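Local coordinates for protein 303aa long hypothetical esterase (Sulfolobus tokodaii, PDB 3AIN) that hydrolyses carboxylic ester bonds as a thermostable, dimeric carboxylesterase of the hormone-sensitive lipase-like group, at residues R47-F50 and K51-S54; A147-W150 and V151-S155; F301-Q304 and G305-I309; Y314-R317 and K318-G322. The protein carries 1 engineered substitution. All blocks are in the same frame, centred on the assembly; numbering follows the deposited sequence.

Contact 1. Residues R47-F50 and K51-S54; sequences RSLF and KQFS
On helix 43-54, the first helix of the modelled chain, Ser48 and Gln52 stand one turn apart on the outer surface and are joined twice. The backbone N of Gln52 reaches Ser48 O at 2.9 Å, the usual i to i+4 bond. Above it the side-chain amide leans back along the helix: Gln52 NE2 donates to Ser48 OG at 2.9 Å, with the hydroxyl almost in the amide plane and an N-H...O angle of 158°. The serine hydroxyl is swung anti to its own backbone N (chi1 178°), which places OG beside the incoming amide. This bond fixes the rotation of the amide and leaves OE1 facing Leu49, whose CD2 lies 4.1 Å from that oxygen where the two side chains meet at a slant.

Further along, Phe53 N binds Leu49 O at 2.8 Å, and the Phe53 ring stands obliquely to the same oxygen, its CD2 3.4 Å from Leu49 O. Ser54 turns its hydroxyl back along the chain, OG donating to Lys51 O at 2.7 Å; the same OG is bonded to Arg59, so the serine ties the helix to the chain that follows. Arg47 points elsewhere, to Val102 O, Glu44 and Glu134, while Phe50 lies near a bound phosphate ion that probably came from the crystallisation liquor. The arrangement is that of a surface helix whose side chain-to-side chain i to i+4 bond, Gln52 to Ser48, runs alongside the backbone one, with Arg47 and Phe50 laid against neighbouring loops.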
loop_
_atom_site.group_PDB
_atom_site.type_symbol
_atom_site.label_atom_id
_atom_site.label_comp_id
_atom_site.label_asym_id
_atom_site.label_seq_id
_atom_site.Cartn_x
_atom_site.Cartn_y
_atom_site.Cartn_z
ATOM N N ARG A 47 -1.626 31.016 -3.491
ATOM C CA ARG A 47 -2.910 30.413 -3.103
ATOM C C ARG A 47 -3.845 30.317 -4.293
ATOM O O ARG A 47 -4.495 29.295 -4.509
ATOM C CB ARG A 47 -3.603 31.203 -1.987
ATOM C CG ARG A 47 -2.916 31.060 -0.616
ATOM C CD ARG A 47 -3.558 31.993 0.398
ATOM N NE ARG A 47 -3.053 31.747 1.759
ATOM C CZ ARG A 47 -2.936 32.688 2.691
ATOM N NH1 ARG A 47 -3.448 33.907 2.489
ATOM N NH2 ARG A 47 -2.365 32.395 3.857
ATOM N N SER A 48 -3.822 31.353 -5.122
ATOM C CA SER A 48 -4.604 31.333 -6.364
ATOM C C SER A 48 -4.100 30.279 -7.348
ATOM O O SER A 48 -4.897 29.509 -7.897
ATOM C CB SER A 48 -4.581 32.721 -7.042
ATOM O OG SER A 48 -5.309 32.632 -8.253
ATOM N N LEU A 49 -2.782 30.209 -7.533
ATOM C CA LEU A 49 -2.165 29.184 -8.384
ATOM C C LEU A 49 -2.561 27.756 -8.005
ATOM O O LEU A 49 -2.832 26.933 -8.883
ATOM C CB LEU A 49 -0.643 29.319 -8.401
ATOM C CG LEU A 49 -0.044 30.408 -9.280
ATOM C CD1 LEU A 49 1.463 30.427 -9.047
ATOM C CD2 LEU A 49 -0.361 30.136 -10.765
ATOM N N PHE A 50 -2.623 27.477 -6.704
ATOM C CA PHE A 50 -3.096 26.146 -6.236
ATOM C C PHE A 50 -4.479 25.848 -6.816
ATOM O O PHE A 50 -4.748 24.729 -7.287
ATOM C CB PHE A 50 -3.171 26.075 -4.702
ATOM C CG PHE A 50 -1.951 25.472 -4.038
ATOM C CD1 PHE A 50 -0.671 25.960 -4.310
ATOM C CD2 PHE A 50 -2.099 24.474 -3.068
ATOM C CE1 PHE A 50 0.443 25.503 -3.580
ATOM C CE2 PHE A 50 -0.988 23.988 -2.361
ATOM C CZ PHE A 50 0.280 24.494 -2.633
ATOM N N LYS A 51 -5.382 26.823 -6.742
ATOM C CA LYS A 51 -6.758 26.619 -7.239
ATOM C C LYS A 51 -6.765 26.484 -8.758
ATOM O O LYS A 51 -7.480 25.638 -9.328
ATOM C CB LYS A 51 -7.659 27.789 -6.824
ATOM C CG LYS A 51 -7.742 28.006 -5.304
ATOM C CD LYS A 51 -8.775 29.068 -4.944
ATOM C CE LYS A 51 -8.634 29.414 -3.452
ATOM N NZ LYS A 51 -9.192 30.765 -3.134
ATOM N N GLN A 52 -5.946 27.298 -9.425
ATOM C CA GLN A 52 -5.867 27.232 -10.881
ATOM C C GLN A 52 -5.351 25.871 -11.331
ATOM O O GLN A 52 -5.856 25.301 -12.303
ATOM C CB GLN A 52 -4.950 28.332 -11.424
ATOM C CG GLN A 52 -5.461 29.730 -11.136
ATOM C CD GLN A 52 -4.491 30.785 -11.613
ATOM O OE1 GLN A 52 -3.913 30.637 -12.688
ATOM N NE2 GLN A 52 -4.152 31.737 -10.733
ATOM N N PHE A 53 -4.265 25.417 -10.704
ATOM C CA PHE A 53 -3.690 24.132 -11.088
ATOM C C PHE A 53 -4.692 23.004 -10.862
ATOM O O PHE A 53 -4.715 22.044 -11.629
ATOM C CB PHE A 53 -2.381 23.853 -10.353
ATOM C CG PHE A 53 -1.162 24.325 -11.090
ATOM C CD1 PHE A 53 -0.765 23.703 -12.264
ATOM C CD2 PHE A 53 -0.344 25.302 -10.546
ATOM C CE1 PHE A 53 0.362 24.142 -12.957
ATOM C CE2 PHE A 53 0.778 25.757 -11.233
ATOM C CZ PHE A 53 1.130 25.178 -12.442
ATOM N N SER A 54 -5.531 23.113 -9.836
ATOM C CA SER A 54 -6.569 22.137 -9.584
ATOM C C SER A 54 -7.534 21.958 -10.715
ATOM O O SER A 54 -8.085 20.952 -10.839
ATOM C CB SER A 54 -7.378 22.447 -8.316
ATOM O OG SER A 54 -8.465 23.262 -8.530
#

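Contact 2. Residues A147-W150 and V151-S155; sequences ALKW and VYNNS
Trp150 and Asn154 cross at about a right angle with their flat groups stacked, the indole and amide planes only 24° apart. The amide lies over one indole face: Asn154 ND2 sits 3.3 Å above the ring plane, displaced from its middle, and is 3.4 Å from both CD1 and NE1 of Trp150. The CB of the same asparagine covers the other end of the indole in a CH-pi contact, 4.1 Å from the centroid of the six-membered ring and nearly on its normal. What holds the amide flat is a hydrogen bond from Asn154 ND2 to Trp150 O, 2.8 Å long, with the oxygen in the amide plane and an N-H...O angle of 165°. With CG of Trp150 anti to the backbone N (chi1 -176°), the indole is carried round beneath that same carbonyl. At the ring edge, in plane, Val151 CG2 packs 3.9 Å from Trp150 CE3.

This is the carboxyl-terminal end of helix 139-153 in the alpha/beta hydrolase fold. Here Asn154 leaves the helix, and its side-chain amide takes up the carbonyl of Trp150 in the last turn. An alanine in place of Trp150 would strip away the indole and is likely to leave the Asn154 amide without its stacking surface and freer to turn about its bond to Trp150 O, with a gap against Ile68 and Ile70 of strand 64-71. One residue back, Asn153 N binds Lys149 O at 3.0 Å, and the Asn153 side chain lies aslant that of Lys149, ND2 3.9 Å from Lys149 CG. The ammonium group of Lys149 goes to Asp146, while Leu148 and Val151 face strand 92-96 of the central sheet.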
loop_
_atom_site.group_PDB
_atom_site.type_symbol
_atom_site.label_atom_id
_atom_site.label_comp_id
_atom_site.label_asym_id
_atom_site.label_seq_id
_atom_site.Cartn_x
_atom_site.Cartn_y
_atom_site.Cartn_z
ATOM N N ALA A 147 -13.747 21.304 14.283
ATOM C CA ALA A 147 -14.475 20.609 13.197
ATOM C C ALA A 147 -14.672 19.130 13.489
ATOM O O ALA A 147 -15.762 18.590 13.260
ATOM C CB ALA A 147 -13.743 20.821 11.827
ATOM N N LEU A 148 -13.642 18.444 13.964
ATOM C CA LEU A 148 -13.809 17.040 14.258
ATOM C C LEU A 148 -14.870 16.805 15.330
ATOM O O LEU A 148 -15.668 16.008 15.204
ATOM C CB LEU A 148 -12.495 16.422 14.690
ATOM C CG LEU A 148 -12.432 14.953 15.056
ATOM C CD1 LEU A 148 -13.028 14.809 16.365
ATOM C CD2 LEU A 148 -13.141 14.093 14.095
ATOM N N LYS A 149 -14.780 17.552 16.398
ATOM C CA LYS A 149 -15.706 17.393 17.497
ATOM C C LYS A 149 -17.132 17.652 17.031
ATOM O O LYS A 149 -17.988 16.962 17.358
ATOM C CB LYS A 149 -15.347 18.321 18.651
ATOM C CG LYS A 149 -16.286 18.323 19.819
ATOM C CD LYS A 149 -15.749 19.284 20.907
ATOM C CE LYS A 149 -15.877 20.808 20.572
ATOM N NZ LYS A 149 -14.666 21.704 20.195
ATOM N N TRP A 150 -17.328 18.699 16.263
ATOM C CA TRP A 150 -18.641 18.943 15.714
ATOM C C TRP A 150 -19.097 17.787 14.825
ATOM O O TRP A 150 -20.213 17.360 14.893
ATOM C CB TRP A 150 -18.688 20.278 14.957
ATOM C CG TRP A 150 -20.050 20.662 14.441
ATOM C CD1 TRP A 150 -20.967 21.445 15.063
ATOM C CD2 TRP A 150 -20.635 20.290 13.195
ATOM N NE1 TRP A 150 -22.086 21.578 14.289
ATOM C CE2 TRP A 150 -21.912 20.858 13.147
ATOM C CE3 TRP A 150 -20.234 19.485 12.152
ATOM C CZ2 TRP A 150 -22.739 20.678 12.085
ATOM C CZ3 TRP A 150 -21.056 19.319 11.109
ATOM C CH2 TRP A 150 -22.288 19.923 11.065
ATOM N N VAL A 151 -18.213 17.307 13.952
ATOM C CA VAL A 151 -18.633 16.178 13.121
ATOM C C VAL A 151 -19.001 14.948 13.958
ATOM O O VAL A 151 -19.984 14.264 13.677
ATOM C CB VAL A 151 -17.569 15.804 12.038
ATOM C CG1 VAL A 151 -17.976 14.519 11.330
ATOM C CG2 VAL A 151 -17.483 16.930 11.015
ATOM N N TYR A 152 -18.205 14.663 14.992
ATOM C CA TYR A 152 -18.429 13.498 15.831
ATOM C C TYR A 152 -19.804 13.636 16.504
ATOM O O TYR A 152 -20.524 12.655 16.667
ATOM C CB TYR A 152 -17.351 13.441 16.920
ATOM C CG TYR A 152 -17.415 12.229 17.825
ATOM C CD1 TYR A 152 -16.897 11.001 17.417
ATOM C CD2 TYR A 152 -17.839 12.358 19.137
ATOM C CE1 TYR A 152 -16.872 9.910 18.279
ATOM C CE2 TYR A 152 -17.835 11.268 20.000
ATOM C CZ TYR A 152 -17.311 10.070 19.581
ATOM O OH TYR A 152 -17.259 9.014 20.465
ATOM N N ASN A 153 -20.105 14.851 16.922
ATOM C CA ASN A 153 -21.330 15.113 17.676
ATOM C C ASN A 153 -22.549 15.317 16.772
ATOM O O ASN A 153 -23.669 15.451 17.273
ATOM C CB ASN A 153 -21.130 16.329 18.580
ATOM C CG ASN A 153 -20.333 15.995 19.836
ATOM O OD1 ASN A 153 -20.186 14.827 20.198
ATOM N ND2 ASN A 153 -19.891 17.029 20.546
ATOM N N ASN A 154 -22.340 15.348 15.452
ATOM C CA ASN A 154 -23.421 15.578 14.495
ATOM C C ASN A 154 -23.432 14.546 13.351
ATOM O O ASN A 154 -24.025 14.784 12.299
ATOM C CB ASN A 154 -23.363 16.988 13.930
ATOM C CG ASN A 154 -23.694 18.053 14.973
ATOM O OD1 ASN A 154 -24.871 18.364 15.203
ATOM N ND2 ASN A 154 -22.671 18.566 15.653
ATOM N N SER A 155 -22.869 13.379 13.637
ATOM C CA SER A 155 -22.605 12.348 12.619
ATOM C C SER A 155 -23.892 11.835 12.002
ATOM O O SER A 155 -23.908 11.493 10.836
ATOM C CB SER A 155 -21.814 11.173 13.206
ATOM O OG SER A 155 -22.570 10.446 14.173
#

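Contact 3. Residues F301-Q304 and G305-I309; sequences FIEQ and GRDAI
The planes of the Glu303 carboxylate and the Arg306 guanidinium are 47° apart, and their charged ends stay apart; the contact is with the arginine stem. Glu303 OE2 touches that stem 4.0 Å from Arg306 CG, while the guanidinium runs on to Glu60. The Asp307 carboxylate lies alongside the Glu303 carbonyl, Asp307 CG 3.6 Å from Glu303 O. All belong to the first turns of helix 303-321, with Ile302 at its N-cap.

Glu303 OE2 and Asp307 OD1 are 4.4 Å apart, a like-charged pair whose repulsion is probably relieved by Lys318 of the second subunit, which forms a salt bridge to both oxygens. Asp307 OD2 is bonded to Thr284 of that subunit, so both carboxylates face the dimer interface. A helix start would also tend to stabilise their charge. Beneath the side chains, Asp307 N binds Glu303 O at 3.0 Å in the carbonyl plane, and Ala308 N binds Gln304 O at 2.8 Å. The Ile302 carbonyl takes two donors: a weak bond from Arg306 N at 3.5 Å, and Gly305 N at 2.9 Å, which sits above the carbonyl plane, 50° out of it.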
loop_
_atom_site.group_PDB
_atom_site.type_symbol
_atom_site.label_atom_id
_atom_site.label_comp_id
_atom_site.label_asym_id
_atom_site.label_seq_id
_atom_site.Cartn_x
_atom_site.Cartn_y
_atom_site.Cartn_z
ATOM N N PHE A 301 -1.494 11.787 -12.674
ATOM C CA PHE A 301 -0.358 11.524 -13.543
ATOM C C PHE A 301 0.828 10.837 -12.897
ATOM O O PHE A 301 1.775 10.465 -13.592
ATOM C CB PHE A 301 0.104 12.790 -14.255
ATOM C CG PHE A 301 -0.030 14.028 -13.437
ATOM C CD1 PHE A 301 -1.191 14.787 -13.502
ATOM C CD2 PHE A 301 1.064 14.543 -12.766
ATOM C CE1 PHE A 301 -1.309 15.960 -12.788
ATOM C CE2 PHE A 301 0.965 15.735 -12.070
ATOM C CZ PHE A 301 -0.232 16.434 -12.067
ATOM N N ILE A 302 0.756 10.617 -11.584
ATOM C CA ILE A 302 1.731 9.768 -10.896
ATOM C C ILE A 302 0.947 8.558 -10.394
ATOM O O ILE A 302 0.113 8.672 -9.485
ATOM C CB ILE A 302 2.376 10.502 -9.706
ATOM C CG1 ILE A 302 3.103 11.764 -10.190
ATOM C CG2 ILE A 302 3.372 9.592 -8.946
ATOM C CD1 ILE A 302 3.734 12.563 -9.097
ATOM N N GLU A 303 1.141 7.429 -11.058
ATOM C CA GLU A 303 0.258 6.281 -10.852
ATOM C C GLU A 303 0.358 5.759 -9.422
ATOM O O GLU A 303 -0.631 5.267 -8.852
ATOM C CB GLU A 303 0.595 5.165 -11.850
ATOM C CG GLU A 303 -0.420 4.034 -11.873
ATOM C CD GLU A 303 -1.775 4.465 -12.429
ATOM O OE1 GLU A 303 -1.937 5.658 -12.792
ATOM O OE2 GLU A 303 -2.739 3.718 -12.203
ATOM N N GLN A 304 1.540 5.876 -8.829
ATOM C CA GLN A 304 1.710 5.537 -7.408
ATOM C C GLN A 304 0.778 6.299 -6.469
ATOM O O GLN A 304 0.363 5.762 -5.427
ATOM C CB GLN A 304 3.155 5.754 -6.957
ATOM C CG GLN A 304 4.171 4.874 -7.694
ATOM C CD GLN A 304 4.866 5.617 -8.851
ATOM O OE1 GLN A 304 4.242 6.410 -9.563
ATOM N NE2 GLN A 304 6.164 5.327 -9.053
ATOM N N GLY A 305 0.440 7.531 -6.856
ATOM C CA GLY A 305 -0.509 8.331 -6.101
ATOM C C GLY A 305 -1.893 7.692 -6.160
ATOM O O GLY A 305 -2.621 7.687 -5.168
ATOM N N ARG A 306 -2.326 7.325 -7.368
ATOM C CA ARG A 306 -3.563 6.580 -7.529
ATOM C C ARG A 306 -3.592 5.308 -6.675
ATOM O O ARG A 306 -4.596 5.033 -6.016
ATOM C CB ARG A 306 -3.851 6.281 -9.013
ATOM C CG ARG A 306 -4.948 5.254 -9.256
ATOM C CD ARG A 306 -6.223 5.660 -8.566
ATOM N NE ARG A 306 -6.803 6.838 -9.192
ATOM C CZ ARG A 306 -7.960 7.389 -8.835
ATOM N NH1 ARG A 306 -8.626 6.927 -7.776
ATOM N NH2 ARG A 306 -8.419 8.442 -9.507
ATOM N N ASP A 307 -2.500 4.549 -6.666
ATOM C CA ASP A 307 -2.444 3.331 -5.850
ATOM C C ASP A 307 -2.471 3.634 -4.349
ATOM O O ASP A 307 -3.066 2.885 -3.576
ATOM C CB ASP A 307 -1.226 2.453 -6.231
ATOM C CG ASP A 307 -1.308 1.940 -7.681
ATOM O OD1 ASP A 307 -2.431 1.900 -8.217
ATOM O OD2 ASP A 307 -0.270 1.534 -8.266
ATOM N N ALA A 308 -1.822 4.723 -3.928
ATOM C CA ALA A 308 -1.953 5.194 -2.546
ATOM C C ALA A 308 -3.396 5.495 -2.152
ATOM O O ALA A 308 -3.856 5.082 -1.089
ATOM C CB ALA A 308 -1.062 6.417 -2.281
ATOM N N ILE A 309 -4.130 6.130 -3.052
ATOM C CA ILE A 309 -5.533 6.405 -2.786
ATOM C C ILE A 309 -6.320 5.087 -2.713
ATOM O O ILE A 309 -7.230 4.967 -1.910
ATOM C CB ILE A 309 -6.117 7.330 -3.829
ATOM C CG1 ILE A 309 -5.516 8.733 -3.654
ATOM C CG2 ILE A 309 -7.658 7.384 -3.728
ATOM C CD1 ILE A 309 -5.744 9.649 -4.845
#

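Contact 4. Residues Y314-R317 and K318-G322; sequences YVLR and KVFYG
Tyr314 and Lys318 meet because both swing CG anti to the backbone N (chi1 170° in each), which lays the lysine chain obliquely against the phenol one turn earlier. Lys318 CB lies over a face of the ring, 4.1 Å from Tyr314 CZ. Lys318 CD comes to 3.7 Å from Tyr314 OH, before the chain bends at chi3 (78°) and sends NZ to Glu303 and Asp307 of the second subunit. The phenol oxygen is buried here and has no polar partner in the model. An alanine at Tyr314 would remove this wall and would probably let the Lys318 stem turn more freely, so that its ammonium group is aimed less firmly at those carboxylates.

On the side facing the sheet, Leu316 and Val319 run side by side, CD2 of the leucine 4.1 Å from CG1 of the valine. Leu316 CB also touches Phe320 CE2 at 4.2 Å. Phe320 CB in turn sits centrally over one face of the Tyr321 ring, 3.7 Å above its plane. Tyr321 N binds Arg317 O at 2.8 Å, and Gly322, whose N still bonds to Lys318 O, leaves the helix with positive phi.

Tyr321 OH is bonded to Gln121 O and Gly91 N, and Arg317 NE to Ser119 O at the end of helix 110-120. Leu316 and Phe320 pack on strand 164-169, and Val315, Leu316 and Val319 on Tyr192 of strand 192-196.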
loop_
_atom_site.group_PDB
_atom_site.type_symbol
_atom_site.label_atom_id
_atom_site.label_comp_id
_atom_site.label_asym_id
_atom_site.label_seq_id
_atom_site.Cartn_x
_atom_site.Cartn_y
_atom_site.Cartn_z
ATOM N N TYR A 314 -9.016 1.124 0.822
ATOM C CA TYR A 314 -9.136 -0.208 1.373
ATOM C C TYR A 314 -9.161 -0.210 2.904
ATOM O O TYR A 314 -10.036 -0.837 3.505
ATOM C CB TYR A 314 -8.025 -1.150 0.892
ATOM C CG TYR A 314 -8.054 -2.445 1.682
ATOM C CD1 TYR A 314 -9.061 -3.363 1.479
ATOM C CD2 TYR A 314 -7.241 -2.599 2.800
ATOM C CE1 TYR A 314 -9.145 -4.496 2.256
ATOM C CE2 TYR A 314 -7.364 -3.678 3.624
ATOM C CZ TYR A 314 -8.308 -4.637 3.342
ATOM O OH TYR A 314 -8.515 -5.648 4.258
ATOM N N VAL A 315 -8.228 0.496 3.542
ATOM C CA VAL A 315 -8.174 0.453 5.003
ATOM C C VAL A 315 -9.410 1.072 5.633
ATOM O O VAL A 315 -9.864 0.620 6.677
ATOM C CB VAL A 315 -6.885 1.025 5.638
ATOM C CG1 VAL A 315 -5.657 0.285 5.070
ATOM C CG2 VAL A 315 -6.769 2.565 5.470
ATOM N N LEU A 316 -9.930 2.131 5.030
ATOM C CA LEU A 316 -11.136 2.750 5.606
ATOM C C LEU A 316 -12.389 1.905 5.359
ATOM O O LEU A 316 -13.252 1.792 6.240
ATOM C CB LEU A 316 -11.322 4.165 5.072
ATOM C CG LEU A 316 -10.275 5.159 5.601
ATOM C CD1 LEU A 316 -10.569 6.559 5.077
ATOM C CD2 LEU A 316 -10.162 5.131 7.155
ATOM N N ARG A 317 -12.480 1.272 4.200
ATOM C CA ARG A 317 -13.610 0.345 3.990
ATOM C C ARG A 317 -13.551 -0.794 4.989
ATOM O O ARG A 317 -14.581 -1.222 5.542
ATOM C CB ARG A 317 -13.661 -0.177 2.556
ATOM C CG ARG A 317 -14.112 0.880 1.566
ATOM C CD ARG A 317 -14.274 0.322 0.151
ATOM N NE ARG A 317 -12.999 0.196 -0.555
ATOM C CZ ARG A 317 -12.427 -0.966 -0.863
ATOM N NH1 ARG A 317 -12.997 -2.106 -0.497
ATOM N NH2 ARG A 317 -11.242 -0.991 -1.456
ATOM N N LYS A 318 -12.344 -1.299 5.218
ATOM C CA LYS A 318 -12.150 -2.370 6.197
ATOM C C LYS A 318 -12.592 -1.915 7.585
ATOM O O LYS A 318 -13.326 -2.640 8.293
ATOM C CB LYS A 318 -10.676 -2.821 6.216
ATOM C CG LYS A 318 -10.304 -3.760 7.361
ATOM C CD LYS A 318 -8.770 -3.940 7.474
ATOM C CE LYS A 318 -8.120 -2.728 8.171
ATOM N NZ LYS A 318 -6.681 -2.977 8.515
ATOM N N VAL A 319 -12.048 -0.791 8.053
ATOM C CA VAL A 319 -12.354 -0.367 9.422
ATOM C C VAL A 319 -13.817 0.058 9.607
ATOM O O VAL A 319 -14.389 -0.207 10.653
ATOM C CB VAL A 319 -11.379 0.726 9.962
ATOM C CG1 VAL A 319 -11.708 2.090 9.381
ATOM C CG2 VAL A 319 -11.449 0.786 11.490
ATOM N N PHE A 320 -14.418 0.692 8.603
ATOM C CA PHE A 320 -15.807 1.182 8.737
ATOM C C PHE A 320 -16.788 0.033 8.526
ATOM O O PHE A 320 -17.753 -0.116 9.280
ATOM C CB PHE A 320 -16.116 2.277 7.710
ATOM C CG PHE A 320 -15.488 3.614 8.025
ATOM C CD1 PHE A 320 -15.477 4.107 9.322
ATOM C CD2 PHE A 320 -15.069 4.441 6.988
ATOM C CE1 PHE A 320 -14.892 5.356 9.599
ATOM C CE2 PHE A 320 -14.568 5.723 7.253
ATOM C CZ PHE A 320 -14.486 6.164 8.556
ATOM N N TYR A 321 -16.534 -0.795 7.518
ATOM C CA TYR A 321 -17.568 -1.686 6.991
ATOM C C TYR A 321 -17.265 -3.174 7.171
ATOM O O TYR A 321 -18.127 -4.013 6.922
ATOM C CB TYR A 321 -17.889 -1.381 5.535
ATOM C CG TYR A 321 -18.185 0.060 5.235
ATOM C CD1 TYR A 321 -19.179 0.754 5.915
ATOM C CD2 TYR A 321 -17.432 0.750 4.296
ATOM C CE1 TYR A 321 -19.427 2.100 5.641
ATOM C CE2 TYR A 321 -17.727 2.083 3.953
ATOM C CZ TYR A 321 -18.663 2.774 4.695
ATOM O OH TYR A 321 -19.000 4.059 4.319
ATOM N N GLY A 322 -16.035 -3.503 7.555
ATOM C CA GLY A 322 -15.593 -4.895 7.578
ATOM C C GLY A 322 -15.309 -5.469 6.195
ATOM O O GLY A 322 -15.071 -6.671 6.053
#

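How the contacts relate
The four contacts follow one another along the chain, each lying on, or at an end of, one helix. Contacts 3 and 4 share helix 303-321, their centres about 19 Å apart, and both reach the second subunit: the acidic start of the helix in one copy meets Lys318 near its end in the other, consistent with the two helices lying antiparallel across the dimer interface. Contact 2, on helix 139-153, lies about 30 Å from contact 3 between centres, beyond the chain's centre. Contacts 2 and 4 both pack on the central sheet, sharing strand 164-169. Contact 1 stands at the surface on helix 43-54, its nearest atoms about 7 Å from contact 3.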